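Local coordinates for adenine phosphoribosyltransferase, putative (Trypanosoma brucei brucei, PDB 5VN4) that catalyses transfer of the phosphoribosyl group of PRPP to adenine, giving AMP and pyrophosphate in purine salvage, and works as a homodimer, at the ADE/HSX/PPV site. Numbering follows the deposited sequence. Chains: chain A/B, Adenine phosphoribosyltransferase, putative.

The ADE/HSX/PPV site. Residues chain A 47, 49-51, 88-90, 111, 126-129, 154-162, 186; chain B 110, 114. With ADE (adenine), chain C; HSX (5-O-phosphono-alpha-D-ribofuranose), chain D; PPV (pyrophosphate), chain E; MG (magnesium ion), chain F.
A bend at chi3 of -102° turns the guanidinium of A:Arg90 across the active site of this type I phosphoribosyltransferase, where adenine (ADE), ribose 5-phosphate (HSX) and pyrophosphate (PPV) lie side by side. With CG anti to its backbone N (chi1 -178°), A:Phe50 reaches ADE, and chi2 turns its ring until the planes are 3° apart; A:Val156 CG1 covers the imidazole face. A:Glu128, also anti at chi1 and extended beyond CG, brings OE1 to the purine edge, where its syn lone pair takes the N-H of ADE N6. A:Glu128 OE1 also lies 2.6 Å from ADE N7, suggesting a proton on one of them. Backbone recognition completes the edge: A:Ala51 N donates almost straight to ADE N1 at 3.0 Å, and ADE N6 donates to the carbonyl of A:Arg49 from above its plane.

One flat group of A:Arg90 touches all three ligands. In the plane of A:Arg90, NH1 reaches ADE N3 at 2.9 Å and NE reaches PPV O12 at 2.7 Å, while the ribose 2-hydroxyl, HSX O2, sits over the centre of one face. A:Asp155 OD2 takes NH1 through its syn lone pair and so helps fix the rotation.

The family's PRPP motif grips the sugar: A:Asp154 OD2 accepts from the 3-hydroxyl, HSX O3, met from above the carboxylate plane, and A:Asp155 OD1 lies 2.7 Å from HSX O2. The rest of the motif forms the 5-phosphate loop, which offers A:Ala158 N and A:Gly160 N to HSX O2X, and A:Thr162 OG1 to HSX O1X at 2.6 Å, at the start of helix 161-172.

The second subunit finishes the PPV pocket: B:Arg110 NH1 makes a salt bridge to PPV O12, with P2 in plane at the guanidinium edge, and B:Lys114 NZ one to PPV O32. PPV is partly occupied, and the magnesium, MG, is poorly ordered, with lysine nitrogens as implausible ligands. PPV O11 accepts from A:Tyr129 OH at 2.5 Å and from the anomeric hydroxyl HSX O1 at 2.7 Å.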
ATOM      1  N   VAL A  47     -16.468  14.485   3.598  1.00 16.05           N
ATOM      2  CA  VAL A  47     -17.569  13.596   3.940  1.00 15.86           C
ATOM      3  C   VAL A  47     -17.835  13.876   5.417  1.00 15.97           C
ATOM      4  O   VAL A  47     -16.976  14.452   6.094  1.00 14.99           O
ATOM      5  CB  VAL A  47     -17.180  12.130   3.697  1.00 16.48           C
ATOM      6  CG1 VAL A  47     -16.944  11.881   2.203  1.00 18.41           C
ATOM      7  CG2 VAL A  47     -15.937  11.754   4.513  1.00 15.69           C
ATOM      8  N   ARG A  49     -17.860  11.921   8.072  1.00 14.71           N
ATOM      9  CA  ARG A  49     -16.997  11.167   8.983  1.00 14.51           C
ATOM     10  C   ARG A  49     -15.980  10.400   8.143  1.00 14.11           C
ATOM     11  O   ARG A  49     -16.312   9.392   7.512  1.00 15.51           O
ATOM     12  CB  ARG A  49     -17.820  10.252   9.889  1.00 15.78           C
ATOM     13  CG  ARG A  49     -18.859  11.033  10.689  1.00 18.25           C
ATOM     14  CD  ARG A  49     -19.459  10.318  11.907  1.00 21.74           C
ATOM     15  NE  ARG A  49     -20.262  11.279  12.674  1.00 23.43           N
ATOM     16  CZ  ARG A  49     -20.674  11.122  13.928  1.00 24.77           C
ATOM     17  NH1 ARG A  49     -20.387  10.021  14.608  1.00 25.94           N
ATOM     18  NH2 ARG A  49     -21.384  12.083  14.507  1.00 26.54           N
ATOM     19  N   PHE A  50     -14.746  10.888   8.128  1.00 11.56           N
ATOM     20  CA  PHE A  50     -13.674  10.281   7.351  1.00 10.65           C
ATOM     21  C   PHE A  50     -12.874   9.337   8.238  1.00  9.53           C
ATOM     22  O   PHE A  50     -12.268   9.769   9.226  1.00  9.81           O
ATOM     23  CB  PHE A  50     -12.759  11.355   6.766  1.00 11.03           C
ATOM     24  CG  PHE A  50     -11.654  10.797   5.904  1.00 10.70           C
ATOM     25  CD1 PHE A  50     -11.862  10.546   4.556  1.00 12.54           C
ATOM     26  CD2 PHE A  50     -10.413  10.502   6.442  1.00 11.15           C
ATOM     27  CE1 PHE A  50     -10.845  10.019   3.765  1.00 12.74           C
ATOM     28  CE2 PHE A  50      -9.402   9.991   5.657  1.00 10.99           C
ATOM     29  CZ  PHE A  50      -9.620   9.735   4.315  1.00 12.31           C
ATOM     30  N   ALA A  51     -12.824   8.066   7.850  1.00  9.97           N
ATOM     31  CA  ALA A  51     -12.189   7.021   8.653  1.00 10.72           C
ATOM     32  C   ALA A  51     -10.744   6.847   8.191  1.00  9.79           C
ATOM     33  O   ALA A  51     -10.470   6.182   7.186  1.00 11.99           O
ATOM     34  CB  ALA A  51     -12.983   5.727   8.541  1.00 12.68           C
ATOM     35  N   ASP A  88      -4.833   0.695  -5.227  1.00 11.82           N
ATOM     36  CA  ASP A  88      -4.038   1.867  -4.888  0.86 12.88           C
ATOM     37  C   ASP A  88      -4.960   2.890  -4.226  1.00 12.19           C
ATOM     38  O   ASP A  88      -6.043   3.166  -4.751  1.00 13.68           O
ATOM     39  CB  ASP A  88      -3.572   2.407  -6.242  0.86 17.25           C
ATOM     40  CG  ASP A  88      -2.344   3.270  -6.171  0.86 20.80           C
ATOM     41  OD1 ASP A  88      -1.852   3.579  -5.061  0.86 21.69           O
ATOM     42  OD2 ASP A  88      -1.877   3.632  -7.283  0.86 22.69           O
ATOM     43  N   SER A  89      -4.573   3.460  -3.067  1.00 12.12           N
ATOM     44  CA  SER A  89      -3.345   3.191  -2.321  0.64 11.76           C
ATOM     45  C   SER A  89      -3.604   2.425  -1.024  1.00 11.81           C
ATOM     46  O   SER A  89      -2.719   1.765  -0.491  1.00 13.23           O
ATOM     47  CB  SER A  89      -2.684   4.527  -1.952  0.64 13.53           C
ATOM     48  OG  SER A  89      -2.548   5.367  -3.090  0.64 15.87           O
ATOM     49  N   ARG A  90      -4.809   2.553  -0.473  1.00 11.24           N
ATOM     50  CA  ARG A  90      -5.056   1.989   0.848  1.00 11.33           C
ATOM     51  C   ARG A  90      -5.281   0.482   0.817  1.00 11.09           C
ATOM     52  O   ARG A  90      -4.937  -0.203   1.784  1.00 11.61           O
ATOM     53  CB  ARG A  90      -6.175   2.757   1.549  1.00 12.72           C
ATOM     54  CG  ARG A  90      -5.730   4.181   1.918  1.00 14.15           C
ATOM     55  CD  ARG A  90      -6.778   4.907   2.729  1.00 14.17           C
ATOM     56  NE  ARG A  90      -7.533   5.858   1.933  1.00 13.17           N
ATOM     57  CZ  ARG A  90      -8.797   6.189   2.174  1.00 12.55           C
ATOM     58  NH1 ARG A  90      -9.475   5.599   3.160  1.00 12.79           N
ATOM     59  NH2 ARG A  90      -9.384   7.110   1.429  1.00 15.07           N
ATOM     60  N   LYS A 111      -4.225   3.725 -10.171  1.00 20.87           N
ATOM     61  CA  LYS A 111      -4.708   4.898 -10.870  1.00 26.03           C
ATOM     62  C   LYS A 111      -3.884   5.094 -12.145  1.00 28.89           C
ATOM     63  O   LYS A 111      -2.926   4.358 -12.416  1.00 28.64           O
ATOM     64  CB  LYS A 111      -4.754   6.087  -9.902  1.00 28.48           C
ATOM     65  CG  LYS A 111      -5.689   5.818  -8.698  1.00 29.35           C
ATOM     66  CD  LYS A 111      -5.492   6.778  -7.514  1.00 30.87           C
ATOM     67  CE  LYS A 111      -5.059   6.029  -6.242  1.00 30.44           C
ATOM     68  NZ  LYS A 111      -4.844   6.907  -5.036  1.00 30.85           N
ATOM     69  N   THR A 126     -15.994   6.644  -9.884  1.00 16.05           N
ATOM     70  CA  THR A 126     -16.481   7.613  -8.918  1.00 15.27           C
ATOM     71  C   THR A 126     -16.249   7.050  -7.521  1.00 14.89           C
ATOM     72  O   THR A 126     -16.090   5.838  -7.339  1.00 15.45           O
ATOM     73  CB  THR A 126     -17.968   7.939  -9.135  1.00 16.17           C
ATOM     74  OG1 THR A 126     -18.763   6.765  -8.920  1.00 17.03           O
ATOM     75  CG2 THR A 126     -18.211   8.455 -10.557  1.00 17.72           C
ATOM     76  N   LYS A 127     -16.196   7.946  -6.533  1.00 14.53           N
ATOM     77  CA  LYS A 127     -16.072   7.569  -5.129  1.00 13.91           C
ATOM     78  C   LYS A 127     -17.045   8.418  -4.324  1.00 14.05           C
ATOM     79  O   LYS A 127     -17.602   9.394  -4.834  1.00 14.30           O
ATOM     80  CB  LYS A 127     -14.643   7.793  -4.599  1.00 13.60           C
ATOM     81  CG  LYS A 127     -13.526   7.038  -5.327  1.00 13.48           C
ATOM     82  CD  LYS A 127     -12.175   7.475  -4.765  1.00 14.15           C
ATOM     83  CE  LYS A 127     -11.011   6.620  -5.259  1.00 14.38           C
ATOM     84  NZ  LYS A 127     -10.996   5.265  -4.646  1.00 13.06           N
ATOM     85  N   GLU A 128     -17.213   8.079  -3.036  1.00 14.58           N
ATOM     86  CA  GLU A 128     -18.075   8.886  -2.168  1.00 15.28           C
ATOM     87  C   GLU A 128     -17.755  10.371  -2.302  1.00 16.11           C
ATOM     88  O   GLU A 128     -18.660  11.220  -2.305  1.00 16.89           O
ATOM     89  CB  GLU A 128     -17.932   8.440  -0.702  1.00 16.67           C
ATOM     90  CG  GLU A 128     -18.917   9.145   0.245  1.00 17.81           C
ATOM     91  CD  GLU A 128     -18.692   8.874   1.733  1.00 18.69           C
ATOM     92  OE1 GLU A 128     -17.727   8.180   2.107  1.00 17.99           O
ATOM     93  OE2 GLU A 128     -19.497   9.371   2.549  1.00 20.82           O
ATOM     94  N   TYR A 129     -16.471  10.703  -2.444  1.00 15.50           N
ATOM     95  CA  TYR A 129     -16.035  12.091  -2.485  1.00 16.14           C
ATOM     96  C   TYR A 129     -15.428  12.502  -3.822  1.00 16.92           C
ATOM     97  O   TYR A 129     -14.774  13.547  -3.900  1.00 17.97           O
ATOM     98  CB  TYR A 129     -15.067  12.385  -1.342  1.00 17.10           C
ATOM     99  CG  TYR A 129     -13.914  11.420  -1.175  1.00 19.23           C
ATOM    100  CD1 TYR A 129     -12.885  11.354  -2.108  1.00 19.41           C
ATOM    101  CD2 TYR A 129     -13.833  10.608  -0.050  1.00 19.86           C
ATOM    102  CE1 TYR A 129     -11.809  10.487  -1.927  1.00 20.36           C
ATOM    103  CE2 TYR A 129     -12.773   9.753   0.141  1.00 20.50           C
ATOM    104  CZ  TYR A 129     -11.766   9.690  -0.800  1.00 20.28           C
ATOM    105  OH  TYR A 129     -10.703   8.841  -0.586  1.00 21.06           O
ATOM    106  N   ASP A 154      -9.957  -3.678  -0.547  1.00 10.20           N
ATOM    107  CA  ASP A 154      -9.736  -2.260  -0.297  1.00  9.36           C
ATOM    108  C   ASP A 154      -9.923  -2.026   1.197  1.00 10.23           C
ATOM    109  O   ASP A 154     -10.302  -2.938   1.935  1.00 10.63           O
ATOM    110  CB  ASP A 154     -10.706  -1.416  -1.125  1.00  9.62           C
ATOM    111  CG  ASP A 154     -10.130  -0.076  -1.523  1.00 10.03           C
ATOM    112  OD1 ASP A 154      -9.051   0.296  -1.000  1.00  9.82           O
ATOM    113  OD2 ASP A 154     -10.755   0.586  -2.383  1.00 11.67           O
ATOM    114  N   ASP A 155      -9.675  -0.793   1.652  1.00 10.10           N
ATOM    115  CA  ASP A 155      -9.978  -0.510   3.054  1.00 10.31           C
ATOM    116  C   ASP A 155     -11.465  -0.219   3.267  1.00  8.94           C
ATOM    117  O   ASP A 155     -12.139  -0.913   4.036  1.00 10.03           O
ATOM    118  CB  ASP A 155      -9.047   0.553   3.665  1.00 11.19           C
ATOM    119  CG  ASP A 155      -9.271   1.954   3.126  1.00 10.87           C
ATOM    120  OD1 ASP A 155      -9.603   2.109   1.928  1.00 11.17           O
ATOM    121  OD2 ASP A 155      -9.064   2.911   3.917  1.00 11.90           O
ATOM    122  N   VAL A 156     -12.001   0.782   2.568  1.00  9.25           N
ATOM    123  CA  VAL A 156     -13.375   1.241   2.752  1.00 10.09           C
ATOM    124  C   VAL A 156     -14.174   0.913   1.501  1.00 10.16           C
ATOM    125  O   VAL A 156     -13.697   1.118   0.380  1.00 11.03           O
ATOM    126  CB  VAL A 156     -13.409   2.761   3.013  1.00 10.85           C
ATOM    127  CG1 VAL A 156     -14.856   3.263   3.127  1.00 11.94           C
ATOM    128  CG2 VAL A 156     -12.618   3.107   4.267  1.00 11.73           C
ATOM    129  N   ILE A 157     -15.396   0.429   1.695  1.00  8.99           N
ATOM    130  CA  ILE A 157     -16.408   0.364   0.643  1.00  9.62           C
ATOM    131  C   ILE A 157     -17.515   1.333   1.028  1.00  9.47           C
ATOM    132  O   ILE A 157     -18.162   1.165   2.072  1.00 10.13           O
ATOM    133  CB  ILE A 157     -16.943  -1.060   0.431  1.00 10.43           C
ATOM    134  CG1 ILE A 157     -15.795  -2.007   0.037  1.00 12.56           C
ATOM    135  CG2 ILE A 157     -18.024  -1.041  -0.657  1.00 10.72           C
ATOM    136  CD1 ILE A 157     -16.159  -3.449  -0.011  1.00 13.55           C
ATOM    137  N   ALA A 158     -17.694   2.375   0.210  1.00  9.77           N
ATOM    138  CA  ALA A 158     -18.665   3.419   0.485  1.00 10.53           C
ATOM    139  C   ALA A 158     -19.725   3.338  -0.607  1.00 10.55           C
ATOM    140  O   ALA A 158     -20.637   2.500  -0.511  1.00 10.85           O
ATOM    141  CB  ALA A 158     -17.962   4.776   0.621  1.00 11.60           C
ATOM    142  N   THR A 159     -19.635   4.141  -1.671  1.00 10.35           N
ATOM    143  CA  THR A 159     -20.598   4.031  -2.762  1.00 10.78           C
ATOM    144  C   THR A 159     -20.404   2.768  -3.592  1.00 10.93           C
ATOM    145  O   THR A 159     -21.313   2.394  -4.344  1.00 12.20           O
ATOM    146  CB  THR A 159     -20.490   5.222  -3.714  1.00 11.50           C
ATOM    147  OG1 THR A 159     -19.233   5.178  -4.412  1.00 12.54           O
ATOM    148  CG2 THR A 159     -20.641   6.534  -2.984  1.00 12.83           C
ATOM    149  N   GLY A 160     -19.247   2.115  -3.507  1.00 10.92           N
ATOM    150  CA  GLY A 160     -18.971   0.988  -4.371  1.00 10.90           C
ATOM    151  C   GLY A 160     -18.480   1.358  -5.751  1.00 10.20           C
ATOM    152  O   GLY A 160     -18.281   0.458  -6.582  1.00 10.95           O
ATOM    153  N   GLY A 161     -18.249   2.645  -6.017  1.00 10.86           N
ATOM    154  CA  GLY A 161     -17.692   3.033  -7.305  1.00 11.55           C
ATOM    155  C   GLY A 161     -16.302   2.472  -7.544  1.00 11.35           C
ATOM    156  O   GLY A 161     -15.986   2.012  -8.643  1.00 11.54           O
ATOM    157  N   THR A 162     -15.450   2.500  -6.524  1.00 10.97           N
ATOM    158  CA  THR A 162     -14.113   1.944  -6.698  1.00 10.70           C
ATOM    159  C   THR A 162     -14.189   0.448  -6.969  1.00 10.40           C
ATOM    160  O   THR A 162     -13.545  -0.061  -7.893  1.00 11.40           O
ATOM    161  CB  THR A 162     -13.246   2.254  -5.474  1.00 10.83           C
ATOM    162  OG1 THR A 162     -13.213   3.676  -5.273  1.00 11.84           O
ATOM    163  CG2 THR A 162     -11.813   1.726  -5.668  1.00 12.03           C
ATOM    164  N   LEU A 186     -19.762   1.112   4.555  1.00 10.32           N
ATOM    165  CA  LEU A 186     -20.775   2.084   4.966  1.00 11.04           C
ATOM    166  C   LEU A 186     -22.081   1.598   4.353  1.00 11.37           C
ATOM    167  O   LEU A 186     -22.441   1.955   3.228  1.00 11.09           O
ATOM    168  CB  LEU A 186     -20.387   3.483   4.510  1.00 12.03           C
ATOM    169  CG  LEU A 186     -19.001   3.948   4.994  1.00 12.93           C
ATOM    170  CD1 LEU A 186     -18.666   5.327   4.469  1.00 14.57           C
ATOM    171  CD2 LEU A 186     -18.907   3.915   6.512  1.00 14.38           C
TER
ATOM    172  N   ARG B 110       2.599  10.178   3.493  1.00 11.45           N
ATOM    173  CA  ARG B 110       1.695  10.296   2.358  1.00 12.25           C
ATOM    174  C   ARG B 110       1.891  11.571   1.557  1.00 12.87           C
ATOM    175  O   ARG B 110       2.366  12.593   2.053  1.00 14.25           O
ATOM    176  CB  ARG B 110       0.232  10.197   2.795  1.00 13.55           C
ATOM    177  CG  ARG B 110      -0.078   8.884   3.508  1.00 14.07           C
ATOM    178  CD  ARG B 110      -1.466   8.379   3.173  1.00 15.48           C
ATOM    179  NE  ARG B 110      -1.582   8.135   1.737  1.00 16.19           N
ATOM    180  CZ  ARG B 110      -2.674   7.681   1.136  1.00 16.71           C
ATOM    181  NH1 ARG B 110      -3.762   7.402   1.839  1.00 17.94           N
ATOM    182  NH2 ARG B 110      -2.668   7.498  -0.175  1.00 15.69           N
ATOM    183  N   LYS B 114      -4.030  13.434   1.856  0.64 12.97           N
ATOM    184  CA  LYS B 114      -4.210  12.007   2.075  0.64 13.92           C
ATOM    185  C   LYS B 114      -4.406  11.628   3.539  0.64 13.72           C
ATOM    186  O   LYS B 114      -5.162  10.692   3.807  0.64 15.95           O
ATOM    187  CB  LYS B 114      -3.044  11.177   1.503  0.64 15.09           C
ATOM    188  CG  LYS B 114      -2.812  11.304   0.008  0.64 16.45           C
ATOM    189  CD  LYS B 114      -3.902  10.612  -0.793  0.64 18.15           C
ATOM    190  CE  LYS B 114      -3.517  10.513  -2.255  0.64 21.07           C
ATOM    191  NZ  LYS B 114      -4.503   9.694  -3.004  0.64 21.73           N
TER
HETATM  192  N9  ADE C 301     -13.254   6.449   1.248  1.00 16.05           N
HETATM  193  C8  ADE C 301     -14.519   6.707   0.818  1.00 15.86           C
HETATM  194  N7  ADE C 301     -15.318   7.153   1.763  1.00 15.39           N
HETATM  195  C5  ADE C 301     -14.519   7.183   2.889  1.00 14.40           C
HETATM  196  C6  ADE C 301     -14.775   7.562   4.230  1.00 13.34           C
HETATM  197  N6  ADE C 301     -15.970   8.000   4.673  1.00 14.13           N
HETATM  198  N1  ADE C 301     -13.752   7.476   5.103  1.00 12.69           N
HETATM  199  C2  ADE C 301     -12.564   7.036   4.661  1.00 13.32           C
HETATM  200  N3  ADE C 301     -12.205   6.660   3.435  1.00 13.50           N
HETATM  201  C4  ADE C 301     -13.242   6.753   2.588  1.00 13.23           C
HETATM  202  C1  HSX D 302     -11.191   5.692  -0.979  1.00 11.62           C
HETATM  203  O4  HSX D 302     -12.413   5.544  -1.722  1.00 13.04           O
HETATM  204  C2  HSX D 302     -11.033   4.352  -0.286  1.00 12.01           C
HETATM  205  O2  HSX D 302      -9.670   4.091   0.074  1.00 11.74           O
HETATM  206  C3  HSX D 302     -11.586   3.382  -1.308  1.00 11.37           C
HETATM  207  O3  HSX D 302     -10.626   3.128  -2.352  1.00 12.36           O
HETATM  208  C4  HSX D 302     -12.741   4.167  -1.912  1.00 11.45           C
HETATM  209  C5  HSX D 302     -14.086   3.841  -1.262  1.00 11.55           C
HETATM  210  O5  HSX D 302     -15.103   4.727  -1.740  1.00 11.21           O
HETATM  211  P'  HSX D 302     -16.201   4.244  -2.830  1.00 10.96           P
HETATM  212  O1X HSX D 302     -15.530   4.151  -4.187  1.00 11.63           O
HETATM  213  O2X HSX D 302     -16.746   2.927  -2.348  1.00 10.66           O
HETATM  214  O3X HSX D 302     -17.231   5.355  -2.759  1.00 11.17           O
HETATM  215  O1  HSX D 302     -10.103   5.922  -1.884  1.00 13.43           O
HETATM  216  O11 PPV E 303      -9.357   8.443  -2.671  0.68 17.81           O
HETATM  217  P1  PPV E 303      -7.868   8.322  -2.929  0.68 14.90           P
HETATM  218  O21 PPV E 303      -7.137   9.644  -2.919  0.68 17.41           O
HETATM  219  O31 PPV E 303      -7.559   7.427  -4.110  0.68 15.88           O
HETATM  220  OPP PPV E 303      -7.352   7.502  -1.635  0.68 14.94           O
HETATM  221  P2  PPV E 303      -5.982   6.698  -1.331  0.68 12.91           P
HETATM  222  O12 PPV E 303      -5.901   7.042   0.134  0.68 13.27           O
HETATM  223  O22 PPV E 303      -6.322   5.257  -1.670  0.68 10.30           O
HETATM  224  O32 PPV E 303      -4.847   7.273  -2.142  0.68 13.67           O
HETATM  225 MG    MG F 304      -5.787   7.978  -3.697  1.00 57.69          MG
HETATM  226  O   HOH W   1      -7.446   2.210  -1.928  1.00 10.62           O
HETATM  227  O   HOH W   2      -8.217   4.816  -4.394  1.00 13.81           O
HETATM  228  O   HOH W   3      -6.897   9.339   1.437  1.00 23.91           O